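Local coordinates for protein importin subunit beta-1 (Saccharomyces cerevisiae, PDB 5OWU) that carries proteins into the nucleus as the importin beta subunit, working with importin alpha, which recognises the classical nuclear localization signal of the cargo, at residues Asp565-Ser568 with Leu569-Leu572; Lys608-Ser611 with Ala612-Glu615. All coordinates share one frame; numbering follows the deposited sequence.

Contact 1 (Asp565-Ser568 with Leu569-Leu572); sequences DAQS and LQEL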
loop_
_atom_site.group_PDB
_atom_site.type_symbol
_atom_site.label_atom_id
_atom_site.label_comp_id
_atom_site.label_asym_id
_atom_site.label_seq_id
_atom_site.Cartn_x
_atom_site.Cartn_y
_atom_site.Cartn_z
ATOM N N ASP A 565 21.935 -8.102 19.748
ATOM C CA ASP A 565 23.247 -7.843 19.160
ATOM C C ASP A 565 23.349 -8.462 17.773
ATOM O O ASP A 565 23.836 -7.830 16.826
ATOM C CB ASP A 565 24.350 -8.419 20.052
ATOM C CG ASP A 565 24.422 -7.766 21.418
ATOM O OD1 ASP A 565 24.024 -6.594 21.562
ATOM O OD2 ASP A 565 24.905 -8.442 22.351
ATOM N N ALA A 566 22.901 -9.712 17.641
ATOM C CA ALA A 566 23.027 -10.421 16.373
ATOM C C ALA A 566 22.177 -9.773 15.291
ATOM O O ALA A 566 22.625 -9.633 14.150
ATOM C CB ALA A 566 22.639 -11.885 16.559
ATOM N N GLN A 567 20.946 -9.374 15.628
ATOM C CA GLN A 567 20.106 -8.667 14.664
ATOM C C GLN A 567 20.758 -7.364 14.227
ATOM O O GLN A 567 20.703 -6.993 13.047
ATOM C CB GLN A 567 18.727 -8.387 15.266
ATOM C CG GLN A 567 17.909 -9.636 15.544
ATOM C CD GLN A 567 16.634 -9.347 16.323
ATOM O OE1 GLN A 567 16.545 -8.354 17.048
ATOM N NE2 GLN A 567 15.641 -10.217 16.175
ATOM N N SER A 568 21.378 -6.650 15.168
ATOM C CA SER A 568 22.056 -5.406 14.819
ATOM C C SER A 568 23.198 -5.669 13.847
ATOM O O SER A 568 23.328 -4.993 12.817
ATOM C CB SER A 568 22.560 -4.720 16.090
ATOM O OG SER A 568 23.315 -3.567 15.779
ATOM N N LEU A 569 24.025 -6.672 14.147
ATOM C CA LEU A 569 25.112 -7.028 13.245
ATOM C C LEU A 569 24.583 -7.400 11.863
ATOM O O LEU A 569 25.143 -6.982 10.842
ATOM C CB LEU A 569 25.926 -8.177 13.842
ATOM C CG LEU A 569 27.083 -8.693 12.986
ATOM C CD1 LEU A 569 28.129 -7.604 12.765
ATOM C CD2 LEU A 569 27.706 -9.920 13.634
ATOM N N GLN A 570 23.509 -8.193 11.807
ATOM C CA GLN A 570 22.955 -8.599 10.517
ATOM C C GLN A 570 22.466 -7.393 9.717
ATOM O O GLN A 570 22.734 -7.283 8.514
ATOM C CB GLN A 570 21.826 -9.607 10.733
ATOM C CG GLN A 570 22.334 -11.030 10.949
ATOM C CD GLN A 570 21.458 -11.855 11.881
ATOM O OE1 GLN A 570 20.370 -11.428 12.271
ATOM N NE2 GLN A 570 21.928 -13.048 12.235
ATOM N N GLU A 571 21.740 -6.477 10.369
ATOM C CA GLU A 571 21.281 -5.267 9.683
ATOM C C GLU A 571 22.458 -4.436 9.184
ATOM O O GLU A 571 22.413 -3.893 8.076
ATOM C CB GLU A 571 20.393 -4.438 10.614
ATOM C CG GLU A 571 20.047 -3.019 10.118
ATOM C CD GLU A 571 19.110 -3.015 8.918
ATOM O OE1 GLU A 571 18.657 -4.106 8.510
ATOM O OE2 GLU A 571 18.826 -1.917 8.384
ATOM N N LEU A 572 23.526 -4.333 9.984
ATOM C CA LEU A 572 24.709 -3.593 9.548
ATOM C C LEU A 572 25.345 -4.237 8.321
ATOM O O LEU A 572 25.739 -3.542 7.374
ATOM C CB LEU A 572 25.723 -3.502 10.687
ATOM C CG LEU A 572 27.104 -2.964 10.314
ATOM C CD1 LEU A 572 27.002 -1.553 9.701
ATOM C CD2 LEU A 572 28.006 -2.954 11.529
#
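Four backbone bonds join Asp565-Ser568 to Leu569-Leu572, each reaching from an amide to the carbonyl four residues back: Leu569 N to Asp565 O, Gln570 N to Ala566 O, Glu571 N to Gln567 O and Leu572 N to Ser568 O, all at 2.9 Å. This is the i to i+4 pattern of an alpha helix.

Among the side chains, Gln570 does most of the touching. Its CG sits anti to the carbonyl carbon (chi1 -82°), which turns the chain back toward the preceding turn, and a bend at chi2 (148°) lays the amide beside Ala566. Gln570 CD lies 3.4 Å from Ala566 O, and Gln570 OE1 comes to 3.7 Å from Gln567 CA. Gln570 OE1 and Ala566 O, 3.4 Å apart, are both acceptors and make no hydrogen bond; the closeness is probably mildly unfavourable. The same side chain packs on Phe613 of a nearby loop. Cut back to an alanine here, it would lose its amide and is likely to leave the Ala566 carbonyl without this cover and a gap against Phe613. Leu569 CB stands 3.6 Å from Ala566 O.

Glu571 OE2 bonds to Asn575, and Ser568 OG makes a weak bond to Arg517.

Within HEAT 13 this first part of helix 563-586 packs Leu569 and Leu572 on Thr553 of helix 536-553; Leu572 also reaches across to Phe521 of helix 516-530, in HEAT 12.

Contact 2 (Lys608-Ser611 with Ala612-Glu615); sequences KKDS and AFIE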
loop_
_atom_site.group_PDB
_atom_site.type_symbol
_atom_site.label_atom_id
_atom_site.label_comp_id
_atom_site.label_asym_id
_atom_site.label_seq_id
_atom_site.Cartn_x
_atom_site.Cartn_y
_atom_site.Cartn_z
ATOM N N LYS A 608 28.413 -18.992 6.597
ATOM C CA LYS A 608 28.130 -18.678 7.987
ATOM C C LYS A 608 26.892 -19.418 8.473
ATOM O O LYS A 608 25.962 -19.688 7.711
ATOM C CB LYS A 608 27.899 -17.178 8.149
ATOM C CG LYS A 608 29.083 -16.419 8.694
ATOM C CD LYS A 608 28.805 -14.929 8.773
ATOM C CE LYS A 608 27.435 -14.590 9.377
ATOM N NZ LYS A 608 27.227 -13.123 9.489
ATOM N N LYS A 609 26.874 -19.726 9.766
ATOM C CA LYS A 609 25.628 -20.129 10.397
ATOM C C LYS A 609 24.661 -18.949 10.410
ATOM O O LYS A 609 25.064 -17.789 10.542
ATOM C CB LYS A 609 25.868 -20.627 11.823
ATOM C CG LYS A 609 24.577 -21.033 12.529
ATOM C CD LYS A 609 24.806 -21.666 13.890
ATOM C CE LYS A 609 23.467 -22.027 14.534
ATOM N NZ LYS A 609 22.702 -23.012 13.716
ATOM N N ASP A 610 23.371 -19.252 10.271
ATOM C CA ASP A 610 22.343 -18.218 10.143
ATOM C C ASP A 610 22.594 -17.333 8.923
ATOM O O ASP A 610 22.292 -16.137 8.934
ATOM C CB ASP A 610 22.246 -17.363 11.415
ATOM C CG ASP A 610 21.460 -18.044 12.521
ATOM O OD1 ASP A 610 20.533 -18.820 12.205
ATOM O OD2 ASP A 610 21.766 -17.799 13.708
ATOM N N SER A 611 23.156 -17.913 7.858
ATOM C CA SER A 611 23.334 -17.170 6.616
ATOM C C SER A 611 22.002 -16.773 5.999
ATOM O O SER A 611 21.958 -15.836 5.195
ATOM C CB SER A 611 24.147 -17.996 5.619
ATOM O OG SER A 611 23.664 -19.328 5.538
ATOM N N ALA A 612 20.915 -17.453 6.369
ATOM C CA ALA A 612 19.610 -17.151 5.796
ATOM C C ALA A 612 19.204 -15.700 6.001
ATOM O O ALA A 612 18.352 -15.197 5.260
ATOM C CB ALA A 612 18.553 -18.075 6.401
ATOM N N PHE A 613 19.793 -15.013 6.983
ATOM C CA PHE A 613 19.368 -13.651 7.294
ATOM C C PHE A 613 20.011 -12.612 6.378
ATOM O O PHE A 613 19.407 -11.562 6.133
ATOM C CB PHE A 613 19.679 -13.325 8.759
ATOM C CG PHE A 613 19.000 -14.242 9.744
ATOM C CD1 PHE A 613 19.619 -15.404 10.167
ATOM C CD2 PHE A 613 17.743 -13.942 10.247
ATOM C CE1 PHE A 613 19.004 -16.250 11.068
ATOM C CE2 PHE A 613 17.123 -14.787 11.153
ATOM C CZ PHE A 613 17.755 -15.941 11.561
ATOM N N ILE A 614 21.212 -12.877 5.858
ATOM C CA ILE A 614 21.891 -11.954 4.953
ATOM C C ILE A 614 22.086 -12.519 3.550
ATOM O O ILE A 614 22.583 -11.799 2.677
ATOM C CB ILE A 614 23.252 -11.507 5.522
ATOM C CG1 ILE A 614 24.155 -12.713 5.759
ATOM C CG2 ILE A 614 23.058 -10.717 6.807
ATOM C CD1 ILE A 614 25.618 -12.362 5.757
ATOM N N GLU A 615 21.724 -13.781 3.297
ATOM C CA GLU A 615 22.052 -14.375 2.002
ATOM C C GLU A 615 21.399 -13.613 0.857
ATOM O O GLU A 615 21.926 -13.602 -0.257
ATOM C CB GLU A 615 21.648 -15.853 1.960
ATOM C CG GLU A 615 20.169 -16.135 2.159
ATOM C CD GLU A 615 19.819 -17.609 1.972
ATOM O OE1 GLU A 615 20.647 -18.369 1.416
ATOM O OE2 GLU A 615 18.710 -18.006 2.385
#
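With CG anti to the carbonyl carbon in both residues, Asp610 (chi1 -79°) and Phe613 (chi1 -60°) run side by side and point the same way. Carboxylate and ring planes stand 83° apart, nearly perpendicular. Asp610 OD1 comes to 3.2 Å from Phe613 CE1, while the Asp610 main-chain O sits at the ring edge, near its plane, 3.0 Å from Phe613 CD1. The polarised C-H edge of the ring therefore faces oxygen atoms, probably with a mild electrostatic gain. Phe613 N also gives a weak, long bond to Asp610 O, 3.4 Å.

The chain here links helix 595-607 to helix 615-629 of HEAT 14. It leaves the first helix at Lys608 and reverses through a type II beta turn from Lys608 to Ser611, with Asp610 in the positive-phi third position. A weak bond from Ser611 N to Lys608 O closes that turn.

Beyond it, Ser611 O gathers two donors: Ile614 N at 3.1 Å, well above the carbonyl plane, and Glu615 N at 2.8 Å, a weak and bent bond. Glu615 CB lies 3.2 Å from Ser611 O.

Lys608 crosses Ile614 at about a right angle, its NZ 4.1 Å from Ile614 CD1. That ammonium group has a long, weak ion pair with Glu558, and Ile614 packs on Leu605 and Gln573.

How the contacts relate
Both contacts lie at the surface, on the same side of the chain's centre, with their own centres about 11 Å apart. Contact 1 belongs to a helix of HEAT 13, contact 2 to the loop between two helices of HEAT 14. Each has one buried aliphatic residue, Leu572 and Ile614 respectively. They meet directly: Gln570 CD packs 3.9 Å from Phe613 CB, and Gln570 O lies 3.8 Å from Ile614 CG2, so the loop rests against helix 563-586. Their chemistry follows their place: near-straight, evenly spaced backbone bonds in the helix, against bent or long ones in the loop, where an acidic side chain borders an aromatic edge.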